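Local coordinates for protein transcriptional regulator, TetR family (PDB 3C2B) that probably binds cis-regulatory DNA through an N-terminal helix-turn-helix domain, acting as a transcriptional regulator built from two subunits, at residues 21-24 with 25-28; 65-68 with 69-73; 14-17 with 18-22; 108-111 with 112-116; 49-52 with 53-56. All coordinates share one frame; numbering follows the deposited sequence.

Overall arrangement
All five are local contacts between residues about one turn apart along a helix, and together they trace how the DNA-binding domain of a TetR-type regulator joins the helices behind it. Interactions 3 and 1 follow each other on helix 15-31, sharing Leu21 and Asp22, with centres about 10 Å apart. Next along the chain come interaction 5 on helix 49-56, interaction 2 on helix 59-71 and interaction 4 on helix 107-120. Helix 15-31 is the hub: interaction 3 touches interactions 2 and 5, and interaction 1 touches 2, 4 and 5. Interaction 2 also bridges 4 and 5, which lie about 22 Å apart between centres without touching, linked by packing through helices 15-31 and 59-71.

Interaction 1 (21-24 with 25-28); sequences LDQA and LRLL
Leu21 and Leu25, one turn apart on helix 15-31, begin a regular i to i+4 hydrogen-bond ladder in the first helix of the TetR-type DNA-binding domain. Four successive carbonyls are satisfied by four successive N-H groups. Leu25 N donates to Leu21 O at 2.9 Å, almost straight at 172°, and Leu27 N meets Gln23 O at an equal 2.9 Å. Arg26 N to Asp22 O and Leu28 N to Ala24 O are each slightly longer at 3.1 Å, the latter being the most bent of the four.

With the backbone paired in this way, Asp22 and Arg26 are left exposed, while Gln23 also packs on Leu41 and Ala45 of helix 38-45. Gln23 and Arg26 run side by side in the same direction, their amide and guanidinium planes 71° apart. A bend at the second torsion of Gln23 (chi2 -40°) leaves its NE2 3.8 Å from Arg26 CD, so the amide packs on the aliphatic part of the arginine. The Arg26 charge has a long, weak ion pair with Glu30.

The inner side of the turn is apolar. Leu25 packs on Met66 of helix 59-71 and Val108 of helix 107-120, Leu28 also meets helix 107-120, and Ala24 rests on Leu41. Within the turn itself, Leu25 folds back over the carbonyl that accepts its own N-H, placing methyl CD1 3.4 Å from Leu21 O.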
loop_
_atom_site.group_PDB
_atom_site.type_symbol
_atom_site.label_atom_id
_atom_site.label_comp_id
_atom_site.label_asym_id
_atom_site.label_seq_id
_atom_site.Cartn_x
_atom_site.Cartn_y
_atom_site.Cartn_z
ATOM N N LEU A 21 -27.566 -2.663 3.366
ATOM C CA LEU A 21 -26.175 -2.632 2.998
ATOM C C LEU A 21 -25.535 -1.266 3.286
ATOM O O LEU A 21 -24.353 -1.208 3.663
ATOM C CB LEU A 21 -26.009 -3.071 1.535
ATOM C CG LEU A 21 -26.239 -4.573 1.280
ATOM C CD1 LEU A 21 -26.315 -4.894 -0.203
ATOM C CD2 LEU A 21 -25.215 -5.484 2.002
ATOM N N ASP A 22 -26.301 -0.183 3.125
ATOM C CA ASP A 22 -25.864 1.151 3.557
ATOM C C ASP A 22 -25.574 1.248 5.061
ATOM O O ASP A 22 -24.640 1.932 5.472
ATOM C CB ASP A 22 -26.862 2.234 3.149
ATOM C CG ASP A 22 -26.610 2.781 1.744
ATOM O OD1 ASP A 22 -25.491 2.646 1.186
ATOM O OD2 ASP A 22 -27.568 3.372 1.194
ATOM N N GLN A 23 -26.370 0.570 5.878
ATOM C CA GLN A 23 -26.100 0.508 7.315
ATOM C C GLN A 23 -24.825 -0.271 7.622
ATOM O O GLN A 23 -24.064 0.083 8.541
ATOM C CB GLN A 23 -27.280 -0.105 8.075
ATOM C CG GLN A 23 -28.470 0.839 8.288
ATOM C CD GLN A 23 -28.052 2.267 8.627
ATOM O OE1 GLN A 23 -28.524 3.215 8.001
ATOM N NE2 GLN A 23 -27.160 2.422 9.611
ATOM N N ALA A 24 -24.599 -1.329 6.839
ATOM C CA ALA A 24 -23.463 -2.223 7.045
ATOM C C ALA A 24 -22.144 -1.542 6.645
ATOM O O ALA A 24 -21.138 -1.656 7.359
ATOM C CB ALA A 24 -23.671 -3.548 6.310
ATOM N N LEU A 25 -22.175 -0.833 5.516
ATOM C CA LEU A 25 -21.085 0.055 5.087
ATOM C C LEU A 25 -20.776 1.117 6.153
ATOM O O LEU A 25 -19.613 1.322 6.492
ATOM C CB LEU A 25 -21.421 0.722 3.742
ATOM C CG LEU A 25 -21.054 -0.006 2.434
ATOM C CD1 LEU A 25 -21.153 -1.535 2.532
ATOM C CD2 LEU A 25 -21.832 0.530 1.224
ATOM N N ARG A 26 -21.828 1.760 6.673
ATOM C CA ARG A 26 -21.732 2.730 7.767
ATOM C C ARG A 26 -21.041 2.153 9.014
ATOM O O ARG A 26 -20.110 2.768 9.536
ATOM C CB ARG A 26 -23.124 3.278 8.119
ATOM C CG ARG A 26 -23.221 4.025 9.457
ATOM C CD ARG A 26 -24.365 5.051 9.461
ATOM N NE ARG A 26 -24.042 6.212 8.613
ATOM C CZ ARG A 26 -24.879 7.211 8.313
ATOM N NH1 ARG A 26 -26.127 7.234 8.784
ATOM N NH2 ARG A 26 -24.460 8.197 7.527
ATOM N N LEU A 27 -21.504 0.992 9.489
ATOM C CA LEU A 27 -20.920 0.354 10.688
ATOM C C LEU A 27 -19.435 0.112 10.493
ATOM O O LEU A 27 -18.625 0.313 11.396
ATOM C CB LEU A 27 -21.599 -0.985 11.001
ATOM C CG LEU A 27 -22.914 -0.999 11.788
ATOM C CD1 LEU A 27 -23.507 -2.407 11.757
ATOM C CD2 LEU A 27 -22.735 -0.517 13.241
ATOM N N LEU A 28 -19.092 -0.308 9.285
ATOM C CA LEU A 28 -17.740 -0.682 8.932
ATOM C C LEU A 28 -16.760 0.513 8.971
ATOM O O LEU A 28 -15.668 0.404 9.530
ATOM C CB LEU A 28 -17.779 -1.336 7.543
ATOM C CG LEU A 28 -16.889 -2.518 7.097
ATOM C CD1 LEU A 28 -16.083 -2.126 5.925
ATOM C CD2 LEU A 28 -16.070 -3.181 8.199
#

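Interaction 2 (65-68 with 69-73); sequences AMIT and FQQSK
Thr68 O is gripped by Ser72, whose OG donates a 2.9 Å hydrogen bond to it in the carbonyl plane. Ser72 N adds only a weak and less certain bond to the same oxygen. The hydroxyl gets there because Ser72 OG stands beside its own backbone N (chi1 -71°), facing back along the chain, so a side chain supplements the backbone pairing here.

The preceding backbone bonds are sound: Phe69 N to Ala65 O is short at 2.7 Å, Gln70 N meets Met66 O at 3.1 Å, and Gln71 N reaches Ile67 O at 3.0 Å. Gln71 lies alongside Ile67, its amide NE2 3.5 Å from methyl CG2 of Ile67, while that NE2 is hydrogen-bonded to Leu130 O. On another side of the turn, Lys73 NZ donates to Gln70 OE1 at 2.7 Å, and Lys73 CD lies over one face of the Phe69 ring, toward the rim.

The turn is wedged among three helices. Met66, Phe69 and Gln70 face helix 15-31, Ile67, Thr68 and Gln71 face helix 127-134, and Gln70 also reaches Val108 and Leu112 of helix 107-120.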
loop_
_atom_site.group_PDB
_atom_site.type_symbol
_atom_site.label_atom_id
_atom_site.label_comp_id
_atom_site.label_asym_id
_atom_site.label_seq_id
_atom_site.Cartn_x
_atom_site.Cartn_y
_atom_site.Cartn_z
ATOM N N ALA A 65 -21.581 -9.026 -0.667
ATOM C CA ALA A 65 -22.658 -8.198 -1.211
ATOM C C ALA A 65 -22.396 -6.735 -0.891
ATOM O O ALA A 65 -22.706 -5.871 -1.692
ATOM C CB ALA A 65 -24.035 -8.648 -0.695
HETATM N N MSE A 66 -21.819 -6.479 0.278
HETATM C CA MSE A 66 -21.329 -5.156 0.666
HETATM C C MSE A 66 -20.253 -4.622 -0.324
HETATM O O MSE A 66 -20.300 -3.467 -0.772
HETATM C CB MSE A 66 -20.735 -5.218 2.087
HETATM C CG MSE A 66 -21.728 -5.507 3.237
HETATM SE SE MSE A 66 -20.834 -5.626 5.010
HETATM C CE MSE A 66 -20.038 -3.840 5.102
ATOM N N ILE A 67 -19.281 -5.471 -0.641
ATOM C CA ILE A 67 -18.248 -5.148 -1.640
ATOM C C ILE A 67 -18.856 -4.918 -3.048
ATOM O O ILE A 67 -18.504 -3.937 -3.708
ATOM C CB ILE A 67 -17.127 -6.225 -1.693
ATOM C CG1 ILE A 67 -16.337 -6.230 -0.375
ATOM C CG2 ILE A 67 -16.194 -6.011 -2.908
ATOM C CD1 ILE A 67 -15.238 -7.297 -0.256
ATOM N N THR A 68 -19.762 -5.797 -3.501
ATOM C CA THR A 68 -20.336 -5.644 -4.848
ATOM C C THR A 68 -21.452 -4.590 -4.921
ATOM O O THR A 68 -21.720 -4.059 -6.000
ATOM C CB THR A 68 -20.789 -6.979 -5.470
ATOM O OG1 THR A 68 -21.952 -7.464 -4.793
ATOM C CG2 THR A 68 -19.671 -8.013 -5.389
ATOM N N PHE A 69 -22.103 -4.304 -3.792
ATOM C CA PHE A 69 -23.063 -3.187 -3.674
ATOM C C PHE A 69 -22.312 -1.863 -3.813
ATOM O O PHE A 69 -22.763 -0.972 -4.522
ATOM C CB PHE A 69 -23.798 -3.252 -2.313
ATOM C CG PHE A 69 -24.619 -2.019 -1.967
ATOM C CD1 PHE A 69 -25.830 -1.753 -2.615
ATOM C CD2 PHE A 69 -24.202 -1.145 -0.956
ATOM C CE1 PHE A 69 -26.598 -0.616 -2.281
ATOM C CE2 PHE A 69 -24.976 -0.008 -0.614
ATOM C CZ PHE A 69 -26.172 0.252 -1.273
ATOM N N GLN A 70 -21.161 -1.744 -3.142
ATOM C CA GLN A 70 -20.393 -0.512 -3.225
ATOM C C GLN A 70 -19.793 -0.308 -4.620
ATOM O O GLN A 70 -19.966 0.756 -5.226
ATOM C CB GLN A 70 -19.321 -0.456 -2.147
ATOM C CG GLN A 70 -18.407 0.759 -2.248
ATOM C CD GLN A 70 -19.077 2.086 -1.859
ATOM O OE1 GLN A 70 -20.254 2.139 -1.497
ATOM N NE2 GLN A 70 -18.301 3.167 -1.928
ATOM N N GLN A 71 -19.106 -1.342 -5.112
ATOM C CA GLN A 71 -18.536 -1.378 -6.466
ATOM C C GLN A 71 -19.546 -0.891 -7.520
ATOM O O GLN A 71 -19.138 -0.396 -8.568
ATOM C CB GLN A 71 -17.964 -2.787 -6.809
ATOM C CG GLN A 71 -16.599 -3.106 -6.093
ATOM C CD GLN A 71 -15.974 -4.505 -6.365
ATOM O OE1 GLN A 71 -16.554 -5.362 -7.016
ATOM N NE2 GLN A 71 -14.799 -4.726 -5.821
ATOM N N SER A 72 -20.848 -0.998 -7.213
ATOM C CA SER A 72 -21.954 -0.550 -8.091
ATOM C C SER A 72 -22.186 0.959 -8.139
ATOM O O SER A 72 -22.732 1.471 -9.117
ATOM C CB SER A 72 -23.290 -1.188 -7.664
ATOM O OG SER A 72 -23.325 -2.565 -7.961
ATOM N N LYS A 73 -21.820 1.651 -7.066
ATOM C CA LYS A 73 -22.140 3.058 -6.912
ATOM C C LYS A 73 -20.965 3.935 -7.298
ATOM O O LYS A 73 -21.029 5.155 -7.136
ATOM C CB LYS A 73 -22.496 3.375 -5.457
ATOM C CG LYS A 73 -23.445 2.412 -4.760
ATOM C CD LYS A 73 -23.034 2.286 -3.284
ATOM C CE LYS A 73 -23.267 3.589 -2.498
ATOM N NZ LYS A 73 -22.428 3.677 -1.265
#

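Interaction 3 (14-17 with 18-22); sequences SPRQ and NAVLD
Asn18 N donates to Ser14 O at 2.7 Å, the shortest bond of this first turn of helix 15-31, arriving nearly along the C=O axis. Three more backbone bonds follow: Ala19 N to Pro15 O at 3.2 Å, and Val20 N to Arg16 O and Leu21 N to Gln17 O, both 3.1 Å. Ser14 is used twice over. Its hydroxyl OG also accepts two weak bonds from Gln17, one from the backbone N and one, 2.8 Å but bent, from the side-chain NE2.

The Asn18 side chain folds back over the same serine carbonyl, with CG 3.2 Å from Ser14 O. Further round the helix, Arg16 is the long arm of the contact. Its CG points away from the backbone N (chi1 177°) and the chain then bends at chi2 (56°), which carries the guanidinium obliquely across Val20. Methyl CG2 of Val20 lies over one face of that group, 3.5 Å from Arg16 NH1. The polar end of the arginine is committed elsewhere: NH1 bonds Ala45 O, and NH2 makes a weak bond to Asn46 O.

Apolar packing surrounds these bonds, with Val20 meeting Leu41, Ala45 and Trp55 and Leu21 meeting Met66, Phe69 and Phe56. Arg16 thus combines an apolar surface for Val20 with a cationic end set against carbonyls at the C-terminal end of helix 38-45, whose partial negative charge would be expected to suit a guanidinium. Those two carbonyl bonds, together with the packing of Val20, tie the start of helix 15-31 to the predicted helix-turn-helix.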
loop_
_atom_site.group_PDB
_atom_site.type_symbol
_atom_site.label_atom_id
_atom_site.label_comp_id
_atom_site.label_asym_id
_atom_site.label_seq_id
_atom_site.Cartn_x
_atom_site.Cartn_y
_atom_site.Cartn_z
ATOM N N SER A 14 -31.909 -4.674 -4.204
ATOM C CA SER A 14 -33.333 -4.223 -4.051
ATOM C C SER A 14 -33.476 -3.110 -3.001
ATOM O O SER A 14 -32.621 -3.002 -2.124
ATOM C CB SER A 14 -34.248 -5.409 -3.704
ATOM O OG SER A 14 -34.260 -5.674 -2.311
ATOM N N PRO A 15 -34.553 -2.283 -3.088
ATOM C CA PRO A 15 -34.840 -1.166 -2.167
ATOM C C PRO A 15 -34.448 -1.420 -0.707
ATOM O O PRO A 15 -33.652 -0.665 -0.127
ATOM C CB PRO A 15 -36.356 -1.013 -2.280
ATOM C CG PRO A 15 -36.659 -1.408 -3.690
ATOM C CD PRO A 15 -35.579 -2.373 -4.146
ATOM N N ARG A 16 -34.998 -2.487 -0.133
ATOM C CA ARG A 16 -34.720 -2.868 1.246
ATOM C C ARG A 16 -33.289 -3.408 1.431
ATOM O O ARG A 16 -32.612 -3.084 2.431
ATOM C CB ARG A 16 -35.763 -3.888 1.721
ATOM C CG ARG A 16 -35.570 -4.432 3.133
ATOM C CD ARG A 16 -35.504 -3.332 4.191
ATOM N NE ARG A 16 -35.671 -3.876 5.538
ATOM C CZ ARG A 16 -35.120 -3.370 6.639
ATOM N NH1 ARG A 16 -34.336 -2.300 6.574
ATOM N NH2 ARG A 16 -35.343 -3.951 7.810
ATOM N N GLN A 17 -32.847 -4.246 0.492
ATOM C CA GLN A 17 -31.517 -4.852 0.552
ATOM C C GLN A 17 -30.405 -3.789 0.488
ATOM O O GLN A 17 -29.389 -3.906 1.185
ATOM C CB GLN A 17 -31.345 -5.894 -0.553
ATOM C CG GLN A 17 -32.097 -7.200 -0.318
ATOM C CD GLN A 17 -32.037 -8.118 -1.530
ATOM O OE1 GLN A 17 -30.990 -8.692 -1.853
ATOM N NE2 GLN A 17 -33.173 -8.264 -2.207
ATOM N N ASN A 18 -30.630 -2.753 -0.327
ATOM C CA ASN A 18 -29.738 -1.594 -0.416
ATOM C C ASN A 18 -29.676 -0.749 0.877
ATOM O O ASN A 18 -28.579 -0.512 1.404
ATOM C CB ASN A 18 -30.079 -0.744 -1.642
ATOM C CG ASN A 18 -29.870 -1.498 -2.954
ATOM O OD1 ASN A 18 -29.202 -2.536 -2.993
ATOM N ND2 ASN A 18 -30.445 -0.980 -4.031
ATOM N N ALA A 19 -30.828 -0.322 1.398
ATOM C CA ALA A 19 -30.869 0.421 2.658
ATOM C C ALA A 19 -30.074 -0.293 3.761
ATOM O O ALA A 19 -29.355 0.356 4.533
ATOM C CB ALA A 19 -32.293 0.642 3.097
ATOM N N VAL A 20 -30.204 -1.623 3.816
ATOM C CA VAL A 20 -29.519 -2.468 4.802
ATOM C C VAL A 20 -27.983 -2.465 4.611
ATOM O O VAL A 20 -27.204 -2.288 5.560
ATOM C CB VAL A 20 -30.085 -3.932 4.773
ATOM C CG1 VAL A 20 -29.119 -4.939 5.423
ATOM C CG2 VAL A 20 -31.488 -4.008 5.433
ATOM N N LEU A 21 -27.566 -2.663 3.366
ATOM C CA LEU A 21 -26.175 -2.632 2.998
ATOM C C LEU A 21 -25.535 -1.266 3.286
ATOM O O LEU A 21 -24.353 -1.208 3.663
ATOM C CB LEU A 21 -26.009 -3.071 1.535
ATOM C CG LEU A 21 -26.239 -4.573 1.280
ATOM C CD1 LEU A 21 -26.315 -4.894 -0.203
ATOM C CD2 LEU A 21 -25.215 -5.484 2.002
ATOM N N ASP A 22 -26.301 -0.183 3.125
ATOM C CA ASP A 22 -25.864 1.151 3.557
ATOM C C ASP A 22 -25.574 1.248 5.061
ATOM O O ASP A 22 -24.640 1.932 5.472
ATOM C CB ASP A 22 -26.862 2.234 3.149
ATOM C CG ASP A 22 -26.610 2.781 1.744
ATOM O OD1 ASP A 22 -25.491 2.646 1.186
ATOM O OD2 ASP A 22 -27.568 3.372 1.194
#

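Interaction 4 (108-111 with 112-116); sequences VSLA and LNRLA
The guanidinium of Arg114 carries Leu110 CB over one face, off-centre toward the rim, with Arg114 NH1 3.8 Å from that carbon. Its polar atoms are taken up by another helix: NE bonds Leu181 O and NH2 bonds Met180 O, at the end of helix 176-181. The second flat group, the amide of Asn113, turns its plane toward Ser109 O, and ND2 donates to that oxygen at 2.9 Å. Seen from the carbonyl, this donor stands 49° above the plane and so is not on a lone pair. Asn113 N supplies a second bond to Ser109 O at 3.0 Å, nearly straight, which leaves one carbonyl holding both the backbone and the side chain of a single residue.

The Arg114 chain sets out beside its own backbone N (chi1 -70°) and stays extended as far as NE. Its CG consequently brushes past Leu110 O at 3.1 Å, the same oxygen that accepts Arg114 N at 2.8 Å. Elsewhere on the turn, Val108 and Leu112 run side by side, CG1 of Val108 touching CD1 of Leu112 at 3.6 Å.

These apolar residues, with Ala111, pack against helix 15-31, so helix 107-120 is one of the helices packed against the DNA-binding domain. Asn113 and Arg114 also meet Leu182 and Ser121, respectively, of the second subunit. Chemically, the buried Arg114 has two backbone carbonyls as acceptors for NH2 and NE, and the C-terminal end of helix 176-181 would probably stabilise its positive charge.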
loop_
_atom_site.group_PDB
_atom_site.type_symbol
_atom_site.label_atom_id
_atom_site.label_comp_id
_atom_site.label_asym_id
_atom_site.label_seq_id
_atom_site.Cartn_x
_atom_site.Cartn_y
_atom_site.Cartn_z
ATOM N N VAL A 108 -15.272 4.692 2.655
ATOM C CA VAL A 108 -15.889 3.386 2.394
ATOM C C VAL A 108 -14.850 2.459 1.730
ATOM O O VAL A 108 -14.753 1.271 2.070
ATOM C CB VAL A 108 -17.142 3.498 1.493
ATOM C CG1 VAL A 108 -17.785 2.116 1.290
ATOM C CG2 VAL A 108 -18.152 4.494 2.080
ATOM N N SER A 109 -14.125 3.002 0.749
ATOM C CA SER A 109 -13.114 2.220 0.051
ATOM C C SER A 109 -12.071 1.752 1.073
ATOM O O SER A 109 -11.713 0.547 1.096
ATOM C CB SER A 109 -12.475 2.998 -1.122
ATOM O OG SER A 109 -11.247 2.384 -1.548
ATOM N N LEU A 110 -11.611 2.662 1.934
ATOM C CA LEU A 110 -10.633 2.253 2.966
ATOM C C LEU A 110 -11.177 1.157 3.861
ATOM O O LEU A 110 -10.480 0.194 4.152
ATOM C CB LEU A 110 -10.177 3.432 3.824
ATOM C CG LEU A 110 -9.259 4.425 3.116
ATOM C CD1 LEU A 110 -9.245 5.738 3.928
ATOM C CD2 LEU A 110 -7.838 3.884 2.879
ATOM N N ALA A 111 -12.431 1.313 4.289
ATOM C CA ALA A 111 -13.070 0.390 5.224
ATOM C C ALA A 111 -13.285 -0.980 4.557
ATOM O O ALA A 111 -13.027 -2.013 5.182
ATOM C CB ALA A 111 -14.377 0.955 5.678
ATOM N N LEU A 112 -13.670 -1.010 3.281
ATOM C CA LEU A 112 -13.822 -2.308 2.621
ATOM C C LEU A 112 -12.477 -3.028 2.410
ATOM O O LEU A 112 -12.353 -4.242 2.648
ATOM C CB LEU A 112 -14.599 -2.163 1.309
ATOM C CG LEU A 112 -16.046 -1.796 1.642
ATOM C CD1 LEU A 112 -16.709 -1.172 0.408
ATOM C CD2 LEU A 112 -16.874 -2.993 2.224
ATOM N N ASN A 113 -11.479 -2.261 1.983
ATOM C CA ASN A 113 -10.109 -2.765 1.901
ATOM C C ASN A 113 -9.574 -3.274 3.224
ATOM O O ASN A 113 -9.046 -4.389 3.267
ATOM C CB ASN A 113 -9.168 -1.735 1.254
ATOM C CG ASN A 113 -9.259 -1.779 -0.262
ATOM O OD1 ASN A 113 -8.716 -2.680 -0.876
ATOM N ND2 ASN A 113 -9.998 -0.843 -0.857
ATOM N N ARG A 114 -9.746 -2.506 4.301
ATOM C CA ARG A 114 -9.424 -2.990 5.642
ATOM C C ARG A 114 -10.130 -4.300 5.937
ATOM O O ARG A 114 -9.527 -5.227 6.460
ATOM C CB ARG A 114 -9.846 -1.986 6.711
ATOM C CG ARG A 114 -9.014 -0.725 6.716
ATOM C CD ARG A 114 -9.535 0.294 7.726
ATOM N NE ARG A 114 -8.720 1.510 7.639
ATOM C CZ ARG A 114 -9.247 2.723 7.510
ATOM N NH1 ARG A 114 -10.580 2.888 7.520
ATOM N NH2 ARG A 114 -8.457 3.763 7.395
ATOM N N LEU A 115 -11.417 -4.380 5.609
ATOM C CA LEU A 115 -12.199 -5.588 5.924
ATOM C C LEU A 115 -11.603 -6.810 5.209
ATOM O O LEU A 115 -11.317 -7.823 5.853
ATOM C CB LEU A 115 -13.664 -5.397 5.534
ATOM C CG LEU A 115 -14.511 -6.661 5.617
ATOM C CD1 LEU A 115 -14.730 -6.946 7.056
ATOM C CD2 LEU A 115 -15.828 -6.490 4.877
ATOM N N ALA A 116 -11.416 -6.673 3.890
ATOM C CA ALA A 116 -10.854 -7.713 3.020
ATOM C C ALA A 116 -9.427 -8.111 3.368
ATOM O O ALA A 116 -9.081 -9.285 3.256
ATOM C CB ALA A 116 -10.941 -7.288 1.541
#

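Interaction 5 (49-52 with 53-56); sequences KESL and YKWF
Ser51 and Trp55 meet because their first torsions are complementary: OG of Ser51 points away from its backbone N (chi1 151°), forward along helix 49-56, while CG of Trp55 stands beside its own N (chi1 -70°), which swings the indole back toward the preceding turn. The hydroxyl therefore settles over one face of the ring system, toward its rim, with OG 3.1 Å from Trp55 CZ2. A backbone bond underlies the pair, Trp55 N to Ser51 O at 3.2 Å, noticeably bent at 143°.

Leu52 crosses the indole obliquely and reaches it with one methyl, CD1, which lies 3.5 Å from Trp55 CE3. The same CD1 touches Phe56 CE1 at 3.7 Å, so one leucine branch is shared by two aromatic residues. Phe56 N also donates to Leu52 O at 3.2 Å. The Trp55 methylene CB sits over the centre of the Phe56 ring, completing a compact apolar group. On the outer side, Lys54 lays its CD against Ser51 O at 3.4 Å.

The inner residues lock the helix to its neighbours. Trp55 packs on Arg16 and Val20, Phe56 on Leu21 and on Leu62 and Ala65, and Leu52 on Leu41 of helix 38-45. This division suits the second helix of a helix-turn-helix motif, the part that usually reads DNA in TetR regulators: a largely apolar inner side (Leu52, Trp55, Phe56) seats it on the domain core, and an exposed side carries Lys49, Glu50, Tyr53 and Lys54, consistent with the predicted DNA-binding role.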
loop_
_atom_site.group_PDB
_atom_site.type_symbol
_atom_site.label_atom_id
_atom_site.label_comp_id
_atom_site.label_asym_id
_atom_site.label_seq_id
_atom_site.Cartn_x
_atom_site.Cartn_y
_atom_site.Cartn_z
ATOM N N LYS A 49 -31.817 -11.426 12.178
ATOM C CA LYS A 49 -30.521 -12.059 11.981
ATOM C C LYS A 49 -30.687 -13.241 11.010
ATOM O O LYS A 49 -29.780 -13.536 10.226
ATOM C CB LYS A 49 -29.869 -12.425 13.337
ATOM C CG LYS A 49 -29.742 -13.906 13.693
ATOM C CD LYS A 49 -28.436 -14.522 13.150
ATOM C CE LYS A 49 -28.260 -15.968 13.632
ATOM N NZ LYS A 49 -29.484 -16.813 13.434
ATOM N N GLU A 50 -31.861 -13.883 11.056
ATOM C CA GLU A 50 -32.226 -14.963 10.117
ATOM C C GLU A 50 -32.793 -14.427 8.793
ATOM O O GLU A 50 -32.813 -15.137 7.784
ATOM C CB GLU A 50 -33.166 -15.999 10.758
ATOM C CG GLU A 50 -34.371 -15.428 11.507
ATOM C CD GLU A 50 -34.117 -15.271 13.000
ATOM O OE1 GLU A 50 -33.069 -14.719 13.391
ATOM O OE2 GLU A 50 -34.981 -15.694 13.789
ATOM N N SER A 51 -33.244 -13.174 8.808
ATOM C CA SER A 51 -33.482 -12.417 7.576
ATOM C C SER A 51 -32.175 -12.119 6.821
ATOM O O SER A 51 -32.115 -12.230 5.592
ATOM C CB SER A 51 -34.229 -11.119 7.877
ATOM O OG SER A 51 -33.913 -10.123 6.925
ATOM N N LEU A 52 -31.134 -11.739 7.557
ATOM C CA LEU A 52 -29.798 -11.561 6.974
ATOM C C LEU A 52 -29.310 -12.811 6.234
ATOM O O LEU A 52 -28.610 -12.708 5.219
ATOM C CB LEU A 52 -28.793 -11.148 8.052
ATOM C CG LEU A 52 -28.362 -9.677 8.117
ATOM C CD1 LEU A 52 -29.176 -8.760 7.213
ATOM C CD2 LEU A 52 -28.339 -9.168 9.551
ATOM N N TYR A 53 -29.703 -13.978 6.743
ATOM C CA TYR A 53 -29.354 -15.263 6.144
ATOM C C TYR A 53 -29.952 -15.494 4.742
ATOM O O TYR A 53 -29.229 -15.894 3.823
ATOM C CB TYR A 53 -29.698 -16.418 7.097
ATOM C CG TYR A 53 -29.313 -17.789 6.578
ATOM C CD1 TYR A 53 -30.273 -18.644 6.023
ATOM C CD2 TYR A 53 -27.988 -18.234 6.640
ATOM C CE1 TYR A 53 -29.922 -19.907 5.539
ATOM C CE2 TYR A 53 -27.623 -19.495 6.154
ATOM C CZ TYR A 53 -28.598 -20.326 5.611
ATOM O OH TYR A 53 -28.246 -21.569 5.140
ATOM N N LYS A 54 -31.253 -15.243 4.571
ATOM C CA LYS A 54 -31.910 -15.480 3.270
ATOM C C LYS A 54 -31.658 -14.363 2.245
ATOM O O LYS A 54 -31.905 -14.545 1.051
ATOM C CB LYS A 54 -33.410 -15.825 3.420
ATOM C CG LYS A 54 -34.416 -14.694 3.182
ATOM C CD LYS A 54 -34.806 -13.992 4.479
ATOM C CE LYS A 54 -35.980 -13.033 4.291
ATOM N NZ LYS A 54 -37.261 -13.605 4.785
ATOM N N TRP A 55 -31.155 -13.221 2.712
ATOM C CA TRP A 55 -30.738 -12.144 1.813
ATOM C C TRP A 55 -29.366 -12.410 1.179
ATOM O O TRP A 55 -29.214 -12.285 -0.047
ATOM C CB TRP A 55 -30.722 -10.786 2.534
ATOM C CG TRP A 55 -32.091 -10.227 2.895
ATOM C CD1 TRP A 55 -33.303 -10.592 2.374
ATOM C CD2 TRP A 55 -32.361 -9.176 3.833
ATOM N NE1 TRP A 55 -34.314 -9.850 2.948
ATOM C CE2 TRP A 55 -33.760 -8.972 3.844
ATOM C CE3 TRP A 55 -31.554 -8.392 4.671
ATOM C CZ2 TRP A 55 -34.370 -8.013 4.660
ATOM C CZ3 TRP A 55 -32.171 -7.441 5.489
ATOM C CH2 TRP A 55 -33.559 -7.262 5.473
ATOM N N PHE A 56 -28.386 -12.775 2.018
ATOM C CA PHE A 56 -26.956 -12.807 1.629
ATOM C C PHE A 56 -26.231 -14.135 1.916
ATOM O O PHE A 56 -24.994 -14.176 1.927
ATOM C CB PHE A 56 -26.157 -11.655 2.304
ATOM C CG PHE A 56 -26.904 -10.340 2.400
ATOM C CD1 PHE A 56 -27.147 -9.766 3.646
ATOM C CD2 PHE A 56 -27.368 -9.675 1.243
ATOM C CE1 PHE A 56 -27.833 -8.551 3.749
ATOM C CE2 PHE A 56 -28.065 -8.461 1.334
ATOM C CZ PHE A 56 -28.297 -7.898 2.589
#